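Local coordinates for protein phosphoribosylaminoimidazole-succinocarboxamide synthase (Saccharomyces cerevisiae, PDB 2CNQ) that catalyses the ATP-dependent joining of CAIR and aspartate to form SAICAR, a step of de novo purine biosynthesis, at residues G18-I23 with F33-R38; K53-T58 with E103-L108; E118-G123 with I158-T163; Y124-A129 with I213-F218. All coordinates share one frame; numbering follows the deposited sequence.

Interaction 1 (G18-I23 with F33-R38). With ADP (adenosine-5'-diphosphate), chain B; ADP (adenosine-5'-diphosphate), chain F.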
# COMPACT_ATOMS: atom_id res chain seq x y z
N GLY A 18 -6.77 -11.50 0.97
CA GLY A 18 -6.97 -10.37 0.12
C GLY A 18 -6.32 -10.64 -1.20
O GLY A 18 -5.93 -11.75 -1.51
N LYS A 19 -6.15 -9.62 -2.00
CA LYS A 19 -5.49 -9.81 -3.25
C LYS A 19 -4.06 -10.19 -3.05
O LYS A 19 -3.50 -10.88 -3.87
CB LYS A 19 -5.69 -8.62 -4.13
CG LYS A 19 -7.15 -8.52 -4.54
CD LYS A 19 -7.43 -7.36 -5.44
CE LYS A 19 -7.16 -6.00 -4.76
NZ LYS A 19 -8.06 -5.79 -3.58
N VAL A 20 -3.47 -9.71 -1.99
CA VAL A 20 -2.06 -9.92 -1.76
C VAL A 20 -1.80 -10.69 -0.51
O VAL A 20 -0.87 -11.47 -0.48
CB VAL A 20 -1.34 -8.55 -1.69
CG1 VAL A 20 0.08 -8.71 -1.22
CG2 VAL A 20 -1.39 -7.93 -3.06
N ARG A 21 -2.55 -10.47 0.54
CA ARG A 21 -2.23 -11.03 1.80
C ARG A 21 -3.09 -12.19 2.14
O ARG A 21 -4.25 -12.27 1.80
CB ARG A 21 -2.32 -9.99 2.86
CG ARG A 21 -1.23 -8.97 2.58
CD ARG A 21 -1.46 -7.68 3.19
NE ARG A 21 -0.34 -6.85 2.96
CZ ARG A 21 -0.08 -6.20 1.85
NH1 ARG A 21 -1.00 -6.01 0.94
NH2 ARG A 21 1.13 -5.71 1.69
N ASP A 22 -2.48 -13.11 2.86
CA ASP A 22 -3.16 -14.20 3.53
C ASP A 22 -3.09 -13.87 4.98
O ASP A 22 -2.02 -13.61 5.49
CB ASP A 22 -2.51 -15.53 3.26
CG ASP A 22 -2.59 -15.98 1.85
OD1 ASP A 22 -2.15 -17.13 1.60
OD2 ASP A 22 -3.11 -15.28 0.98
N ILE A 23 -4.23 -13.87 5.63
CA ILE A 23 -4.32 -13.34 6.97
C ILE A 23 -4.87 -14.41 7.84
O ILE A 23 -5.95 -14.90 7.58
CB ILE A 23 -5.17 -12.12 6.97
CG1 ILE A 23 -4.63 -11.11 5.97
CG2 ILE A 23 -5.22 -11.53 8.38
CD1 ILE A 23 -5.47 -9.97 5.80
N PHE A 33 -0.11 -11.68 9.22
CA PHE A 33 -0.45 -10.87 8.08
C PHE A 33 0.61 -11.15 7.03
O PHE A 33 1.70 -10.61 7.11
CB PHE A 33 -0.40 -9.44 8.60
CG PHE A 33 -1.00 -8.41 7.70
CD1 PHE A 33 -0.20 -7.49 7.06
CD2 PHE A 33 -2.33 -8.31 7.58
CE1 PHE A 33 -0.78 -6.48 6.32
CE2 PHE A 33 -2.91 -7.30 6.85
CZ PHE A 33 -2.11 -6.40 6.22
N VAL A 34 0.29 -12.04 6.13
CA VAL A 34 1.28 -12.59 5.24
C VAL A 34 1.11 -11.97 3.89
O VAL A 34 0.09 -12.14 3.27
CB VAL A 34 1.17 -14.10 5.12
CG1 VAL A 34 2.37 -14.59 4.35
CG2 VAL A 34 1.08 -14.75 6.47
N ALA A 35 2.11 -11.27 3.41
CA ALA A 35 2.09 -10.75 2.07
C ALA A 35 2.62 -11.81 1.17
O ALA A 35 3.78 -12.15 1.23
CB ALA A 35 2.88 -9.49 1.96
N THR A 36 1.76 -12.35 0.35
CA THR A 36 2.17 -13.28 -0.65
C THR A 36 2.81 -12.51 -1.78
O THR A 36 3.00 -11.32 -1.69
CB THR A 36 1.01 -14.12 -1.15
OG1 THR A 36 0.20 -13.34 -2.01
CG2 THR A 36 0.24 -14.73 -0.02
N ASP A 37 3.14 -13.24 -2.82
CA ASP A 37 3.72 -12.70 -4.01
C ASP A 37 2.72 -12.46 -5.08
O ASP A 37 3.09 -12.16 -6.20
CB ASP A 37 4.83 -13.60 -4.46
CG ASP A 37 5.97 -13.59 -3.52
OD1 ASP A 37 6.71 -14.59 -3.49
OD2 ASP A 37 6.16 -12.61 -2.80
N ARG A 38 1.45 -12.57 -4.76
CA ARG A 38 0.45 -12.25 -5.71
C ARG A 38 0.52 -10.79 -6.07
O ARG A 38 0.95 -9.95 -5.31
CB ARG A 38 -0.93 -12.54 -5.14
CG ARG A 38 -1.13 -14.01 -4.83
CD ARG A 38 -2.54 -14.32 -4.46
NE ARG A 38 -3.02 -13.61 -3.31
CZ ARG A 38 -3.10 -14.10 -2.08
NH1 ARG A 38 -3.65 -13.40 -1.13
NH2 ARG A 38 -2.62 -15.29 -1.80
PB ADP B . -6.95 -6.16 -0.32
O1B ADP B . -6.09 -5.02 -0.59
O2B ADP B . -8.27 -5.76 0.19
O3B ADP B . -7.15 -7.13 -1.38
PA ADP B . -4.78 -7.29 1.16
O1A ADP B . -3.98 -6.06 1.11
O2A ADP B . -4.39 -8.43 0.35
O3A ADP B . -6.29 -6.96 0.89
O5' ADP B . -4.89 -7.81 2.63
C5' ADP B . -4.91 -7.00 3.79
C4' ADP B . -6.30 -7.00 4.36
O4' ADP B . -6.14 -6.86 5.77
C3' ADP B . -7.13 -5.84 3.94
O3' ADP B . -8.50 -6.16 4.05
C2' ADP B . -6.82 -4.81 4.99
O2' ADP B . -7.77 -3.80 5.09
C1' ADP B . -6.78 -5.67 6.19
N9 ADP B . -6.03 -5.17 7.31
C8 ADP B . -4.89 -4.49 7.27
N7 ADP B . -4.39 -4.26 8.46
C5 ADP B . -5.27 -4.82 9.31
C6 ADP B . -5.33 -4.96 10.71
N6 ADP B . -4.38 -4.48 11.49
N1 ADP B . -6.41 -5.52 11.26
C2 ADP B . -7.34 -6.03 10.47
N3 ADP B . -7.36 -6.03 9.14
C4 ADP B . -6.32 -5.41 8.58
PB ADP F . -5.76 -3.86 -6.99
O1B ADP F . -6.29 -5.25 -6.90
O2B ADP F . -6.51 -2.86 -6.15
O3B ADP F . -4.26 -3.85 -6.81
PA ADP F . -5.40 -1.81 -8.50
O1A ADP F . -5.03 -1.31 -9.85
O2A ADP F . -4.24 -1.57 -7.62
O3A ADP F . -6.00 -3.26 -8.46
O5' ADP F . -6.59 -1.00 -7.87
C5' ADP F . -6.33 0.30 -7.37
C4' ADP F . -7.58 1.06 -6.98
O4' ADP F . -8.31 1.31 -8.17
C3' ADP F . -8.43 0.23 -6.05
O3' ADP F . -9.12 1.09 -5.16
C2' ADP F . -9.36 -0.43 -7.01
O2' ADP F . -10.59 -0.73 -6.39
C1' ADP F . -9.56 0.64 -8.06
N9 ADP F . -9.88 0.09 -9.37
C8 ADP F . -9.36 -1.01 -9.88
N7 ADP F . -9.86 -1.27 -11.09
C5 ADP F . -10.71 -0.29 -11.37
C6 ADP F . -11.53 -0.02 -12.53
N6 ADP F . -11.49 -0.88 -13.57
N1 ADP F . -12.29 1.09 -12.46
C2 ADP F . -12.30 1.91 -11.37
N3 ADP F . -11.54 1.71 -10.27
C4 ADP F . -10.74 0.62 -10.23
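The guanidinium of Arg38 carries Val20 O and Thr36 OG1 over one face, toward its rim, while Lys19 O, Arg21 O and Asp22 OD2 ring its edge near the plane. Two nitrogens grip a single oxygen: Arg38 NH1 and NH2 lie 2.9 and 2.8 Å from Asp22 OD2 in an end-on salt bridge, with the two flat groups 24° from coplanar. The bend at chi3 (-60°) turns Arg38 NE to Lys19 O, 2.8 Å away, approaching from above the carbonyl plane. Asp22 OD1 is taken up elsewhere, by Thr6 and Arg17.

On the Phe33 ring, Arg21 CD rests over one face, 3.4 Å from Phe33 CZ, while O4' of the chain B ADP, the nucleotide meant throughout, meets the edge. Val20 CG1 sits over a face of the Arg21 guanidinium. At the edge of that group, Arg21 NH1 donates to ADP O1A at 3.0 Å, and Arg21 NH2 pairs with Glu234.

The motif here is an antiparallel beta hairpin, strands 21-25 and 30-35, with a phosphate-binding loop leading into its first strand. Backbone N-H groups of the loop and the strand's start face the nucleotide: Lys19 N reaches ADP O3B, and Val20 N and Arg21 N share O2A. Val20 O accepts Thr36 N and Thr36 OG1 (2.6 Å from Val20 O) from opposite faces of its plane, and Thr36 OG1 takes the N-H of Arg38 in an ST turn.

Interaction 2 (K53-T58 with E103-L108); sequences KGILLT and EDRSLL
Gly54 O is gripped twice by Thr58, the residue that also leans on Arg105: Thr58 OG1 lies 2.8 Å and Thr58 N 3.0 Å from Gly54 O, arriving from opposite faces of the carbonyl plane. The hydroxyl can fold back this way because OG1 stands anti to the carbonyl carbon, beside the backbone N (chi1 -62°). It also comes within 3.1 Å of Arg105 O, a contact without a hydrogen bond.

The methyl, Thr58 CG2, meets Leu107 CD2 tip to tip at 3.7 Å. An alanine in place of Thr58 would probably leave Gly54 O with the helical N-H alone and open a gap in front of the Leu107 methyl.

One turn earlier, Ile55 CG1 lies over a face of the Arg105 guanidinium, offset toward its rim and 3.8 Å from Arg105 NH2. Ile55 CA also points its hydrogen at Asp104 O (3.5 Å between CA and O). Gly54 comes close to the same arginine, with Gly54 CA 3.7 Å from Arg105 NH1; a side chain at this position would collide with that nitrogen.

The segments thus join the first turns of helix 53-67 to the loop entering strand 106-110, whose Leu107 lines a nucleotide pocket. No hydrogen bond passes directly between them. Instead the Asp37 carboxylate takes both Gly54 N and Arg105 NH1, and Asp104 OD2 forms a salt bridge with Lys59 of the same helix. With an arginine and a helix start on it, Asp37 is likely to stay charged, so shape fit, a shared aspartate and that ion pair hold helix to loop.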
# COMPACT_ATOMS: atom_id res chain seq x y z
N LYS A 53 7.84 -10.39 -3.94
CA LYS A 53 7.16 -9.12 -3.81
C LYS A 53 6.62 -8.95 -2.42
O LYS A 53 6.67 -7.87 -1.88
CB LYS A 53 6.06 -9.07 -4.82
CG LYS A 53 5.19 -7.86 -4.73
CD LYS A 53 4.20 -7.83 -5.86
CE LYS A 53 3.15 -6.79 -5.66
NZ LYS A 53 2.06 -7.27 -4.79
N GLY A 54 6.05 -10.00 -1.85
CA GLY A 54 5.49 -9.86 -0.55
C GLY A 54 6.49 -9.60 0.51
O GLY A 54 6.21 -8.93 1.49
N ILE A 55 7.69 -10.11 0.33
CA ILE A 55 8.76 -9.77 1.23
C ILE A 55 9.03 -8.28 1.12
O ILE A 55 9.18 -7.59 2.09
CB ILE A 55 9.99 -10.59 0.92
CG1 ILE A 55 9.71 -12.06 1.23
CG2 ILE A 55 11.15 -10.06 1.72
CD1 ILE A 55 10.81 -12.97 0.83
N LEU A 56 9.08 -7.78 -0.10
CA LEU A 56 9.32 -6.36 -0.29
C LEU A 56 8.25 -5.54 0.33
O LEU A 56 8.52 -4.55 1.01
CB LEU A 56 9.46 -6.08 -1.75
CG LEU A 56 9.88 -4.68 -2.10
CD1 LEU A 56 10.64 -4.72 -3.37
CD2 LEU A 56 8.73 -3.74 -2.24
N LEU A 57 7.00 -5.92 0.15
CA LEU A 57 5.94 -5.13 0.73
C LEU A 57 6.05 -5.13 2.22
O LEU A 57 5.77 -4.12 2.85
CB LEU A 57 4.60 -5.68 0.34
CG LEU A 57 4.32 -5.79 -1.13
CD1 LEU A 57 2.98 -6.40 -1.32
CD2 LEU A 57 4.46 -4.48 -1.82
N THR A 58 6.42 -6.25 2.78
CA THR A 58 6.55 -6.37 4.19
C THR A 58 7.67 -5.52 4.68
O THR A 58 7.51 -4.72 5.58
CB THR A 58 6.77 -7.82 4.56
OG1 THR A 58 5.64 -8.59 4.16
CG2 THR A 58 6.93 -8.00 6.02
N GLU A 103 8.37 -16.64 6.29
CA GLU A 103 9.44 -15.81 6.74
C GLU A 103 9.62 -14.64 5.81
O GLU A 103 9.50 -14.74 4.61
CB GLU A 103 10.71 -16.63 6.86
CG GLU A 103 11.23 -17.16 5.55
CD GLU A 103 12.28 -18.20 5.71
OE1 GLU A 103 12.76 -18.42 6.83
OE2 GLU A 103 12.63 -18.83 4.70
N ASP A 104 9.91 -13.50 6.43
CA ASP A 104 10.21 -12.25 5.77
C ASP A 104 9.07 -11.60 5.09
O ASP A 104 9.22 -10.49 4.61
CB ASP A 104 11.39 -12.39 4.82
CG ASP A 104 12.61 -12.80 5.53
OD1 ASP A 104 13.25 -13.76 5.09
OD2 ASP A 104 12.92 -12.14 6.53
N ARG A 105 7.91 -12.23 5.08
CA ARG A 105 6.77 -11.67 4.40
C ARG A 105 5.59 -11.62 5.32
O ARG A 105 4.48 -11.41 4.88
CB ARG A 105 6.41 -12.48 3.19
CG ARG A 105 6.11 -13.91 3.50
CD ARG A 105 5.67 -14.68 2.33
NE ARG A 105 6.70 -14.84 1.33
CZ ARG A 105 6.70 -14.30 0.13
NH1 ARG A 105 5.76 -13.49 -0.25
NH2 ARG A 105 7.65 -14.60 -0.72
N SER A 106 5.81 -11.77 6.61
CA SER A 106 4.74 -11.86 7.56
C SER A 106 4.92 -10.86 8.63
O SER A 106 5.99 -10.69 9.19
CB SER A 106 4.70 -13.23 8.18
OG SER A 106 4.45 -14.20 7.21
N LEU A 107 3.83 -10.23 8.98
CA LEU A 107 3.80 -9.35 10.12
C LEU A 107 2.82 -9.89 11.10
O LEU A 107 1.76 -10.34 10.75
CB LEU A 107 3.41 -7.95 9.71
CG LEU A 107 4.42 -7.33 8.77
CD1 LEU A 107 3.89 -6.05 8.26
CD2 LEU A 107 5.73 -7.11 9.43
N LEU A 108 3.18 -9.81 12.34
CA LEU A 108 2.29 -10.10 13.43
C LEU A 108 1.69 -8.78 13.80
O LEU A 108 2.41 -7.86 14.15
CB LEU A 108 3.09 -10.67 14.57
CG LEU A 108 2.29 -11.19 15.71
CD1 LEU A 108 1.54 -12.41 15.29
CD2 LEU A 108 3.20 -11.48 16.85

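Interaction 3 (E118-G123 with I158-T163). With AMZ (aminoimidazole 4-carboxamide ribonucleotide), chain C.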
# COMPACT_ATOMS: atom_id res chain seq x y z
N GLU A 118 -10.14 3.95 1.96
CA GLU A 118 -8.80 3.97 1.42
C GLU A 118 -8.34 5.39 1.62
O GLU A 118 -8.89 6.32 1.07
CB GLU A 118 -8.78 3.64 -0.03
CG GLU A 118 -9.43 2.37 -0.40
CD GLU A 118 -8.79 1.14 0.17
OE1 GLU A 118 -9.29 0.06 -0.21
OE2 GLU A 118 -7.86 1.16 0.96
N VAL A 119 -7.35 5.55 2.46
CA VAL A 119 -6.91 6.87 2.87
C VAL A 119 -5.83 7.28 1.92
O VAL A 119 -4.65 7.14 2.17
CB VAL A 119 -6.47 6.84 4.31
CG1 VAL A 119 -5.97 8.19 4.74
CG2 VAL A 119 -7.62 6.39 5.19
N ILE A 120 -6.26 7.76 0.78
CA ILE A 120 -5.37 8.15 -0.27
C ILE A 120 -4.97 9.57 -0.07
O ILE A 120 -5.78 10.44 0.21
CB ILE A 120 -6.01 7.97 -1.61
CG1 ILE A 120 -6.31 6.51 -1.84
CG2 ILE A 120 -5.19 8.54 -2.72
CD1 ILE A 120 -7.34 6.28 -2.89
N VAL A 121 -3.68 9.83 -0.21
CA VAL A 121 -3.14 11.16 -0.26
C VAL A 121 -2.45 11.31 -1.56
O VAL A 121 -1.69 10.47 -1.96
CB VAL A 121 -2.18 11.44 0.88
CG1 VAL A 121 -1.68 12.86 0.77
CG2 VAL A 121 -2.85 11.22 2.19
N ARG A 122 -2.73 12.42 -2.22
CA ARG A 122 -2.12 12.75 -3.47
C ARG A 122 -1.28 13.98 -3.32
O ARG A 122 -1.77 15.02 -2.97
CB ARG A 122 -3.14 12.98 -4.53
CG ARG A 122 -4.10 11.84 -4.67
CD ARG A 122 -5.12 12.15 -5.72
NE ARG A 122 -6.16 11.16 -5.72
CZ ARG A 122 -6.13 10.06 -6.41
NH1 ARG A 122 -5.20 9.82 -7.29
NH2 ARG A 122 -7.08 9.18 -6.21
N GLY A 123 -0.01 13.85 -3.59
CA GLY A 123 0.84 15.00 -3.68
C GLY A 123 0.91 15.58 -5.06
O GLY A 123 1.24 16.75 -5.23
N ILE A 158 -3.27 16.34 -0.88
CA ILE A 158 -4.65 16.28 -0.58
C ILE A 158 -5.09 14.90 -0.25
O ILE A 158 -4.74 13.91 -0.88
CB ILE A 158 -5.47 16.87 -1.69
CG1 ILE A 158 -5.21 16.27 -3.04
CG2 ILE A 158 -5.25 18.39 -1.70
CD1 ILE A 158 -6.19 16.70 -4.07
N PHE A 159 -5.90 14.83 0.79
CA PHE A 159 -6.63 13.64 1.16
C PHE A 159 -7.77 13.46 0.20
O PHE A 159 -8.62 14.31 0.06
CB PHE A 159 -7.13 13.84 2.56
CG PHE A 159 -8.15 12.84 2.99
CD1 PHE A 159 -9.41 13.26 3.36
CD2 PHE A 159 -7.86 11.50 3.09
CE1 PHE A 159 -10.32 12.38 3.86
CE2 PHE A 159 -8.80 10.61 3.54
CZ PHE A 159 -10.03 11.06 3.94
N THR A 160 -7.78 12.31 -0.45
CA THR A 160 -8.76 12.01 -1.45
C THR A 160 -9.23 10.60 -1.21
O THR A 160 -8.70 9.65 -1.75
CB THR A 160 -8.23 12.20 -2.84
OG1 THR A 160 -7.18 11.28 -3.10
CG2 THR A 160 -7.70 13.58 -3.05
N PRO A 161 -10.19 10.42 -0.34
CA PRO A 161 -10.56 9.08 0.06
C PRO A 161 -11.25 8.32 -1.00
O PRO A 161 -11.91 8.88 -1.84
CB PRO A 161 -11.47 9.31 1.25
CG PRO A 161 -12.03 10.67 1.00
CD PRO A 161 -10.94 11.45 0.35
N SER A 162 -11.16 7.02 -0.89
CA SER A 162 -12.03 6.16 -1.62
C SER A 162 -12.68 5.21 -0.67
O SER A 162 -12.22 4.97 0.42
CB SER A 162 -11.27 5.46 -2.72
OG SER A 162 -10.72 4.29 -2.24
N THR A 163 -13.77 4.64 -1.12
CA THR A 163 -14.39 3.61 -0.37
C THR A 163 -13.53 2.41 -0.46
O THR A 163 -12.63 2.31 -1.28
CB THR A 163 -15.75 3.31 -0.91
OG1 THR A 163 -15.57 2.77 -2.23
CG2 THR A 163 -16.65 4.54 -0.91
O5 AMZ C . -5.13 -0.96 -2.81
C6 AMZ C . -5.96 -0.11 -3.04
N2 AMZ C . -7.27 -0.30 -2.88
C3A AMZ C . -5.57 1.21 -3.49
C7A AMZ C . -4.30 1.62 -3.75
N3 AMZ C . -3.11 1.01 -3.62
N1 AMZ C . -6.43 2.22 -3.74
C5 AMZ C . -5.70 3.24 -4.14
N AMZ C . -4.40 2.88 -4.17
C1 AMZ C . -3.29 3.75 -4.49
C2 AMZ C . -2.83 3.66 -5.91
C3 AMZ C . -2.24 5.02 -6.15
O2 AMZ C . -0.95 5.00 -5.58
O1 AMZ C . -1.91 2.59 -6.05
O AMZ C . -3.78 5.06 -4.37
C AMZ C . -3.17 5.90 -5.33
C4 AMZ C . -4.22 6.60 -6.14
O3 AMZ C . -4.78 5.67 -7.05
P AMZ C . -5.80 6.21 -8.15
OP1 AMZ C . -7.06 6.59 -7.44
O4 AMZ C . -5.99 5.02 -9.07
OP2 AMZ C . -5.20 7.39 -8.84
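Arg122 reaches across to Thr160 and out to the nucleotide at once. Arg122 NH1 and NH2 donate almost straight to AMZ OP2 and OP1, each at 2.9 Å, while Arg122 NE, 2.8 Å from Thr160 OG1, makes a weak, bent bond in the guanidinium plane. The chain is extended from CG to NE, and Ile120 CG2 lies over one face of the flat group, toward its rim. A methionine in place of Arg122 would probably leave the two phosphate oxygens short of their charged partner and Thr160 OG1 without its donor.

Backbone bonds run alongside: Thr160 N donates to Ile120 O at 2.8 Å, Arg122 and Ile158 form a hydrogen-bonded pair, and Glu118 and Ser162 make a further bridge beyond the inverse gamma turn centred on Val119.

On the side away from the ligand, Pro161 CD sits over the centre of the Phe159 ring, and Val119 CG1 packs 3.9 Å from Phe159 CE2. Facing the ligand, Ile120 CD1 touches the imidazole at AMZ C5, 3.7 Å away.

Strand 113-122, backed in antiparallel pairing by the outermost strand 153-159, supplies Glu118, Ile120 and Arg122 to the AMZ pocket, with the phosphate clasped at its Arg122 end.

Interaction 4 (Y124-A129 with I213-F218). With AMZ (aminoimidazole 4-carboxamide ribonucleotide), chain C.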
# COMPACT_ATOMS: atom_id res chain seq x y z
N TYR A 124 0.61 14.76 -6.04
CA TYR A 124 0.77 15.07 -7.42
C TYR A 124 -0.41 14.52 -8.12
O TYR A 124 -0.98 13.51 -7.73
CB TYR A 124 2.02 14.42 -7.97
CG TYR A 124 3.27 14.91 -7.34
CD1 TYR A 124 3.61 14.53 -6.06
CD2 TYR A 124 4.11 15.74 -8.03
CE1 TYR A 124 4.76 15.00 -5.49
CE2 TYR A 124 5.27 16.20 -7.45
CZ TYR A 124 5.58 15.83 -6.19
OH TYR A 124 6.72 16.25 -5.59
N ILE A 125 -0.79 15.18 -9.20
CA ILE A 125 -2.00 14.82 -9.86
C ILE A 125 -1.74 13.80 -10.92
O ILE A 125 -1.05 14.05 -11.89
CB ILE A 125 -2.74 16.05 -10.35
CG1 ILE A 125 -4.13 15.65 -10.76
CG2 ILE A 125 -2.02 16.82 -11.44
CD1 ILE A 125 -5.03 16.81 -10.99
N THR A 126 -2.31 12.63 -10.76
CA THR A 126 -2.15 11.56 -11.68
C THR A 126 -3.29 10.61 -11.49
O THR A 126 -4.16 10.81 -10.68
CB THR A 126 -0.78 10.88 -11.46
OG1 THR A 126 -0.57 9.95 -12.50
CG2 THR A 126 -0.69 10.16 -10.16
N GLY A 127 -3.32 9.58 -12.27
CA GLY A 127 -4.25 8.52 -12.02
C GLY A 127 -5.66 9.00 -12.08
O GLY A 127 -6.04 9.79 -12.93
N SER A 128 -6.45 8.55 -11.13
CA SER A 128 -7.84 8.88 -11.20
C SER A 128 -8.08 10.33 -10.94
O SER A 128 -9.06 10.89 -11.40
CB SER A 128 -8.62 8.00 -10.25
OG SER A 128 -8.38 8.31 -8.93
N ALA A 129 -7.21 10.97 -10.21
CA ALA A 129 -7.35 12.38 -9.94
C ALA A 129 -7.17 13.18 -11.19
O ALA A 129 -7.88 14.15 -11.42
CB ALA A 129 -6.36 12.80 -8.91
N ILE A 213 6.97 10.65 -4.29
CA ILE A 213 5.82 9.85 -3.96
C ILE A 213 4.65 10.60 -4.53
O ILE A 213 4.24 11.61 -4.00
CB ILE A 213 5.65 9.66 -2.48
CG1 ILE A 213 6.91 9.14 -1.83
CG2 ILE A 213 4.50 8.73 -2.25
CD1 ILE A 213 6.83 9.01 -0.37
N ALA A 214 4.14 10.16 -5.64
CA ALA A 214 3.09 10.89 -6.27
C ALA A 214 1.83 10.86 -5.45
O ALA A 214 1.16 11.86 -5.27
CB ALA A 214 2.82 10.34 -7.61
N ASP A 215 1.51 9.68 -4.96
CA ASP A 215 0.33 9.46 -4.20
C ASP A 215 0.51 8.16 -3.46
O ASP A 215 1.43 7.40 -3.70
CB ASP A 215 -0.90 9.50 -5.09
CG ASP A 215 -0.88 8.55 -6.22
OD1 ASP A 215 -1.55 8.87 -7.20
OD2 ASP A 215 -0.27 7.48 -6.10
N THR A 216 -0.39 7.91 -2.54
CA THR A 216 -0.32 6.71 -1.78
C THR A 216 -1.65 6.47 -1.13
O THR A 216 -2.40 7.38 -0.90
CB THR A 216 0.77 6.81 -0.71
OG1 THR A 216 1.08 5.52 -0.22
CG2 THR A 216 0.39 7.66 0.45
N LYS A 217 -1.88 5.22 -0.81
CA LYS A 217 -3.02 4.79 -0.07
C LYS A 217 -2.59 4.25 1.23
O LYS A 217 -1.85 3.29 1.29
CB LYS A 217 -3.76 3.74 -0.86
CG LYS A 217 -5.00 3.21 -0.18
CD LYS A 217 -4.80 2.07 0.78
CE LYS A 217 -4.43 0.81 0.08
NZ LYS A 217 -4.10 -0.29 1.02
N PHE A 218 -3.03 4.89 2.29
CA PHE A 218 -2.87 4.38 3.63
C PHE A 218 -4.15 3.69 4.02
O PHE A 218 -5.20 3.98 3.51
CB PHE A 218 -2.64 5.51 4.60
CG PHE A 218 -1.42 6.32 4.38
CD1 PHE A 218 -0.17 5.75 4.39
CD2 PHE A 218 -1.51 7.67 4.20
CE1 PHE A 218 0.94 6.53 4.27
CE2 PHE A 218 -0.40 8.45 4.07
CZ PHE A 218 0.82 7.89 4.10
O5 AMZ C . -5.13 -0.96 -2.81
C6 AMZ C . -5.96 -0.11 -3.04
N2 AMZ C . -7.27 -0.30 -2.88
C3A AMZ C . -5.57 1.21 -3.49
C7A AMZ C . -4.30 1.62 -3.75
N3 AMZ C . -3.11 1.01 -3.62
N1 AMZ C . -6.43 2.22 -3.74
C5 AMZ C . -5.70 3.24 -4.14
N AMZ C . -4.40 2.88 -4.17
C1 AMZ C . -3.29 3.75 -4.49
C2 AMZ C . -2.83 3.66 -5.91
C3 AMZ C . -2.24 5.02 -6.15
O2 AMZ C . -0.95 5.00 -5.58
O1 AMZ C . -1.91 2.59 -6.05
O AMZ C . -3.78 5.06 -4.37
C AMZ C . -3.17 5.90 -5.33
C4 AMZ C . -4.22 6.60 -6.14
O3 AMZ C . -4.78 5.67 -7.05
P AMZ C . -5.80 6.21 -8.15
OP1 AMZ C . -7.06 6.59 -7.44
O4 AMZ C . -5.99 5.02 -9.07
OP2 AMZ C . -5.20 7.39 -8.84
O HOH W 1 -2.68 11.28 -7.65
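With OG1 anti to the backbone N (chi1 -172°), Thr126 keeps CG2 between its N and carbonyl carbon, the position that CG also takes in Asp215 (chi1 57°). The two side chains then cross at about a right angle, Thr126 CG2 lying 3.3 Å from Asp215 OD1. The other carboxylate oxygen turns to the ligand: AMZ O2, a ribose hydroxyl, donates to Asp215 OD2 at 2.6 Å. Arg242 holds Asp215 OD1 in a salt bridge. A water 2.8 Å from Tyr124 O and 2.7 Å from Asp215 OD1 is placed to donate to both, though other acceptors compete for its protons.

Tyr124 meets the strand mainly through its backbone N and ring. Its N makes a weak bond to Ala214 O (3.1 Å), an atom in the plane of the ring at its edge, and Tyr124 CD1 touches Ile213 O.

Ser128 N, in the first turn of helix 127-136, donates to AMZ OP2 at 2.9 Å; the N-terminal end of the helix is likely to offset part of the phosphate charge. At Gly127 a CB would run into that same oxygen.

Strand 211-223 lies between strands 113-122 and 228-245; Tyr124 packs on Tyr199 of helix 185-209, and Thr126 on Trp244 of strand 228-245.

How the interactions relate
All four contacts are largely buried, but they fall into two groups on opposite sides of the chain's centre. Interactions 1 and 2 share the four-stranded antiparallel sheet, where strands 30-35 and 106-110 are neighbours. Interactions 3 and 4 share the mixed sheet through strands 113-122 and 211-223, and both touch AMZ. Interaction 1 is rich in charge and hydrogen bonds beside ADP, interaction 3 has a longer run of backbone bonds, interaction 2 has no direct hydrogen bond and reaches the surface at Asp104, and interaction 4, the smallest interface, has one weak direct hydrogen bond, supplemented by water and ligand.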